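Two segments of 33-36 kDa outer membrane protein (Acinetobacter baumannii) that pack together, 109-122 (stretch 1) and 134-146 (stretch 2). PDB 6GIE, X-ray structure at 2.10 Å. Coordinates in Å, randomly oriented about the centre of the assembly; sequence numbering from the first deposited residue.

Stretch 1 109-122: YLPVYASASYNHTI
Stretch 2, residues 134-146: GDRYALEAGAMLL

Two antiparallel neighbouring strands of one chain, Val-112 to Thr-121 and a partner beginning at Asp-135, run with their axes 154° apart and 4.5 Å at closest approach, burying 972 Å² in all. Phi/psi values cluster near -140/145; Gly-142 is flatter, at -169/-159. The register pairs Val-112 with Ala-143 and steps one for one to His-120 with Asp-135, so paired residue numbers always sum to 255. Non-hydrogen-bonded pairs sit closer than hydrogen-bonded ones: Ala-114 CA is 4.2 Å from Ala-141 CA, whereas Asn-119 CA is 5.3 Å from Arg-136 CA.

Four pairs bond reciprocally through backbone N and O. Tyr-113 N reaches Gly-142 O at 3.0 Å, a weak bond at 134°, while Gly-142 N returns to Tyr-113 O at 2.7 Å and 167°. Ser-115 N to Glu-140 O is 2.8 Å and Glu-140 N to Ser-115 O 2.9 Å; Ser-117 N to Ala-138 O is 2.8 Å and Ala-138 N to Ser-117 O 2.9 Å; Asn-119 N to Arg-136 O is 2.9 Å and Arg-136 N to Asn-119 O 3.0 Å. Single bonds extend the ladder: Met-144 N to Pro-111 O, 3.0 Å, and Thr-121 N to Gly-134 O, 2.9 Å. The same carbonyls also receive CA-H contacts, such as Tyr-137 CA to Ser-117 O at 3.1 Å.

On the face carrying Tyr-113, Ser-115 and Ser-117, Ser-115 (chi1 93°) donates OG to Glu-140 OE1 over a very short 2.5 Å. Glu-140 (chi1 m, chi2 t, chi3 -75°) bends its carboxylate nearer the first strand; both its oxygens are also bonded elsewhere in the structure. A water donates to Ser-115 OG at 2.6 Å and, weakly, to Ala-138 O at 3.0 Å, and hydrogen-bonds Ser-117 OG (chi1 p) at 2.9 Å, linking both serines to the opposing backbone. Tyr-113 (chi1 t, chi2 -89°) has Glu-140 OE1 at its ring edge; its OH is satisfied elsewhere.

On the face of Tyr-118 and His-120, both t at chi1, Asp-135 (chi1 m, chi2 -11°) turns its carboxylate nearer the first strand. His-120 ND1 donates to Asp-135 OD1 at 2.5 Å and 161°, the oxygen lying near the ring plane, in line with the N-H. Tyr-118 OH lies 2.7 Å from the same OD1. Farther along, Ala-116 CB packs on Leu-139 CD2 (Leu-139 m, t) at 3.5 Å.

Beyond the first strand's start, Leu-110 (m, t) sets CD1 3.7 Å from Leu-145 CD2, and Pro-111 CB sits 4.1 Å from Met-144 CB.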

# COMPACT_ATOMS: atom_id res chain seq x y z
N TYR A 109 -26.75 -2.01 3.56
CA TYR A 109 -26.15 -2.40 4.85
C TYR A 109 -24.82 -1.69 5.04
O TYR A 109 -24.82 -0.52 5.41
CB TYR A 109 -25.97 -3.92 4.98
CG TYR A 109 -27.27 -4.70 4.87
CD1 TYR A 109 -28.43 -4.28 5.55
CD2 TYR A 109 -27.34 -5.86 4.09
CE1 TYR A 109 -29.60 -4.99 5.44
CE2 TYR A 109 -28.52 -6.57 3.98
CZ TYR A 109 -29.64 -6.13 4.65
OH TYR A 109 -30.80 -6.84 4.53
N LEU A 110 -23.71 -2.39 4.79
CA LEU A 110 -22.42 -1.82 4.95
C LEU A 110 -21.87 -1.59 3.54
O LEU A 110 -22.29 -2.28 2.61
CB LEU A 110 -21.49 -2.79 5.68
CG LEU A 110 -21.95 -3.40 6.99
CD1 LEU A 110 -21.01 -4.52 7.38
CD2 LEU A 110 -22.02 -2.34 8.08
N PRO A 111 -20.91 -0.66 3.40
CA PRO A 111 -20.14 -0.58 2.16
C PRO A 111 -19.34 -1.86 2.03
O PRO A 111 -18.77 -2.35 3.01
CB PRO A 111 -19.24 0.64 2.37
CG PRO A 111 -19.99 1.45 3.43
CD PRO A 111 -20.60 0.46 4.32
N VAL A 112 -19.31 -2.39 0.83
CA VAL A 112 -18.63 -3.63 0.51
C VAL A 112 -17.41 -3.29 -0.43
O VAL A 112 -17.32 -2.23 -0.97
CB VAL A 112 -19.72 -4.58 -0.06
CG1 VAL A 112 -19.24 -5.49 -1.18
CG2 VAL A 112 -20.41 -5.32 1.11
N TYR A 113 -16.47 -4.19 -0.54
CA TYR A 113 -15.21 -3.93 -1.15
C TYR A 113 -14.70 -5.23 -1.75
O TYR A 113 -14.88 -6.29 -1.13
CB TYR A 113 -14.22 -3.47 -0.09
CG TYR A 113 -12.79 -3.39 -0.59
CD1 TYR A 113 -11.94 -4.48 -0.51
CD2 TYR A 113 -12.27 -2.20 -1.09
CE1 TYR A 113 -10.65 -4.41 -0.97
CE2 TYR A 113 -10.99 -2.14 -1.55
CZ TYR A 113 -10.18 -3.26 -1.47
OH TYR A 113 -8.83 -3.20 -1.86
N ALA A 114 -14.15 -5.15 -2.97
CA ALA A 114 -13.51 -6.29 -3.59
C ALA A 114 -12.26 -5.87 -4.31
O ALA A 114 -12.17 -4.73 -4.75
CB ALA A 114 -14.45 -6.92 -4.52
N SER A 115 -11.26 -6.76 -4.37
CA SER A 115 -10.05 -6.46 -5.11
C SER A 115 -9.57 -7.65 -5.86
O SER A 115 -9.82 -8.76 -5.49
CB SER A 115 -8.92 -5.95 -4.22
OG SER A 115 -8.07 -7.03 -3.80
N ALA A 116 -8.87 -7.36 -6.95
CA ALA A 116 -8.29 -8.35 -7.85
C ALA A 116 -6.94 -7.81 -8.37
O ALA A 116 -6.81 -6.59 -8.67
CB ALA A 116 -9.25 -8.61 -9.02
N SER A 117 -5.94 -8.70 -8.43
CA SER A 117 -4.68 -8.38 -9.00
C SER A 117 -4.00 -9.57 -9.59
O SER A 117 -4.31 -10.76 -9.24
CB SER A 117 -3.77 -7.71 -7.96
OG SER A 117 -3.90 -8.40 -6.78
N TYR A 118 -3.09 -9.23 -10.52
CA TYR A 118 -2.35 -10.19 -11.32
C TYR A 118 -0.97 -9.61 -11.59
O TYR A 118 -0.86 -8.43 -11.89
CB TYR A 118 -3.02 -10.42 -12.63
CG TYR A 118 -2.18 -11.29 -13.55
CD1 TYR A 118 -2.02 -12.64 -13.27
CD2 TYR A 118 -1.57 -10.77 -14.70
CE1 TYR A 118 -1.28 -13.47 -14.09
CE2 TYR A 118 -0.80 -11.58 -15.52
CZ TYR A 118 -0.67 -12.93 -15.21
OH TYR A 118 0.07 -13.79 -16.01
N ASN A 119 0.06 -10.47 -11.50
CA ASN A 119 1.46 -10.11 -11.71
C ASN A 119 2.09 -11.20 -12.46
O ASN A 119 1.88 -12.38 -12.19
CB ASN A 119 2.26 -10.03 -10.39
CG ASN A 119 1.77 -8.94 -9.49
OD1 ASN A 119 2.32 -7.87 -9.48
ND2 ASN A 119 0.71 -9.22 -8.74
N HIS A 120 2.94 -10.79 -13.38
CA HIS A 120 3.60 -11.70 -14.25
C HIS A 120 5.06 -11.29 -14.19
O HIS A 120 5.33 -10.11 -14.24
CB HIS A 120 3.04 -11.52 -15.66
CG HIS A 120 3.86 -12.16 -16.71
ND1 HIS A 120 3.83 -13.52 -16.94
CD2 HIS A 120 4.74 -11.64 -17.59
CE1 HIS A 120 4.66 -13.81 -17.93
NE2 HIS A 120 5.23 -12.69 -18.34
N THR A 121 5.97 -12.26 -14.06
CA THR A 121 7.37 -12.04 -13.78
C THR A 121 8.21 -12.85 -14.74
O THR A 121 7.90 -14.01 -14.99
CB THR A 121 7.72 -12.47 -12.34
OG1 THR A 121 7.05 -11.61 -11.41
CG2 THR A 121 9.26 -12.42 -12.08
N ILE A 122 9.27 -12.22 -15.28
CA ILE A 122 10.17 -12.84 -16.24
C ILE A 122 11.55 -13.19 -15.68
O ILE A 122 12.23 -12.31 -15.17
CB ILE A 122 10.28 -11.92 -17.48
CG1 ILE A 122 8.92 -11.96 -18.25
CG2 ILE A 122 11.44 -12.35 -18.37
CD1 ILE A 122 8.25 -10.61 -18.45
N GLY A 134 6.52 -17.43 -13.56
CA GLY A 134 6.01 -16.61 -12.46
C GLY A 134 4.72 -15.84 -12.76
O GLY A 134 4.78 -14.75 -13.33
N ASP A 135 3.56 -16.41 -12.41
CA ASP A 135 2.24 -15.76 -12.53
C ASP A 135 1.51 -15.91 -11.19
O ASP A 135 1.18 -17.05 -10.78
CB ASP A 135 1.36 -16.37 -13.65
CG ASP A 135 1.70 -15.83 -15.10
OD1 ASP A 135 2.46 -14.85 -15.30
OD2 ASP A 135 1.18 -16.41 -16.08
N ARG A 136 1.25 -14.78 -10.54
CA ARG A 136 0.51 -14.78 -9.29
C ARG A 136 -0.75 -13.93 -9.42
O ARG A 136 -0.77 -12.92 -10.15
CB ARG A 136 1.40 -14.26 -8.16
CG ARG A 136 0.69 -13.99 -6.83
CD ARG A 136 1.62 -14.01 -5.61
NE ARG A 136 1.81 -15.40 -5.19
CZ ARG A 136 2.95 -16.09 -5.24
NH1 ARG A 136 4.09 -15.54 -5.65
NH2 ARG A 136 2.93 -17.37 -4.86
N TYR A 137 -1.80 -14.35 -8.73
CA TYR A 137 -2.99 -13.53 -8.60
C TYR A 137 -3.54 -13.53 -7.20
O TYR A 137 -3.28 -14.43 -6.44
CB TYR A 137 -4.06 -14.01 -9.57
CG TYR A 137 -4.77 -15.31 -9.26
CD1 TYR A 137 -5.94 -15.31 -8.52
CD2 TYR A 137 -4.30 -16.54 -9.73
CE1 TYR A 137 -6.59 -16.48 -8.22
CE2 TYR A 137 -4.96 -17.72 -9.46
CZ TYR A 137 -6.11 -17.68 -8.71
OH TYR A 137 -6.79 -18.85 -8.41
N ALA A 138 -4.33 -12.51 -6.91
CA ALA A 138 -5.01 -12.35 -5.65
C ALA A 138 -6.37 -11.75 -5.89
O ALA A 138 -6.55 -10.90 -6.81
CB ALA A 138 -4.23 -11.44 -4.68
N LEU A 139 -7.32 -12.22 -5.07
CA LEU A 139 -8.65 -11.64 -4.93
C LEU A 139 -8.97 -11.44 -3.44
O LEU A 139 -8.51 -12.25 -2.61
CB LEU A 139 -9.69 -12.63 -5.44
CG LEU A 139 -9.54 -13.07 -6.87
CD1 LEU A 139 -10.52 -14.18 -7.14
CD2 LEU A 139 -9.79 -11.87 -7.79
N GLU A 140 -9.76 -10.41 -3.13
CA GLU A 140 -10.21 -10.14 -1.79
C GLU A 140 -11.60 -9.63 -1.90
O GLU A 140 -11.98 -8.96 -2.87
CB GLU A 140 -9.45 -9.04 -1.04
CG GLU A 140 -7.95 -9.04 -1.09
CD GLU A 140 -7.37 -7.68 -0.62
OE1 GLU A 140 -7.45 -6.69 -1.41
OE2 GLU A 140 -6.84 -7.59 0.52
N ALA A 141 -12.34 -9.90 -0.82
CA ALA A 141 -13.64 -9.31 -0.62
C ALA A 141 -13.67 -8.88 0.82
O ALA A 141 -13.18 -9.59 1.67
CB ALA A 141 -14.74 -10.38 -0.87
N GLY A 142 -14.34 -7.77 1.10
CA GLY A 142 -14.61 -7.44 2.43
C GLY A 142 -15.58 -6.35 2.67
O GLY A 142 -16.37 -6.06 1.82
N ALA A 143 -15.52 -5.74 3.86
CA ALA A 143 -16.51 -4.72 4.18
C ALA A 143 -15.91 -3.61 5.03
O ALA A 143 -14.91 -3.82 5.71
CB ALA A 143 -17.70 -5.40 4.90
N MET A 144 -16.51 -2.42 4.95
CA MET A 144 -16.24 -1.34 5.87
C MET A 144 -17.16 -1.45 7.09
O MET A 144 -18.32 -0.94 7.12
CB MET A 144 -16.35 0.03 5.22
CG MET A 144 -14.94 0.45 4.77
SD MET A 144 -14.88 1.88 3.75
CE MET A 144 -15.45 3.28 4.75
N LEU A 145 -16.64 -2.11 8.10
CA LEU A 145 -17.41 -2.37 9.30
C LEU A 145 -17.75 -1.09 10.05
O LEU A 145 -18.72 -1.05 10.76
CB LEU A 145 -16.68 -3.39 10.18
CG LEU A 145 -16.47 -4.78 9.53
CD1 LEU A 145 -15.94 -5.77 10.56
CD2 LEU A 145 -17.73 -5.38 8.90
N LEU A 146 -16.95 -0.04 9.91
CA LEU A 146 -17.28 1.26 10.47
C LEU A 146 -16.74 2.17 9.42
O LEU A 146 -15.98 1.75 8.59
CB LEU A 146 -16.59 1.51 11.84
CG LEU A 146 -17.06 0.81 13.14
CD1 LEU A 146 -16.22 1.27 14.33
CD2 LEU A 146 -18.50 1.13 13.45
O HOH W 1 -6.27 -8.38 -5.12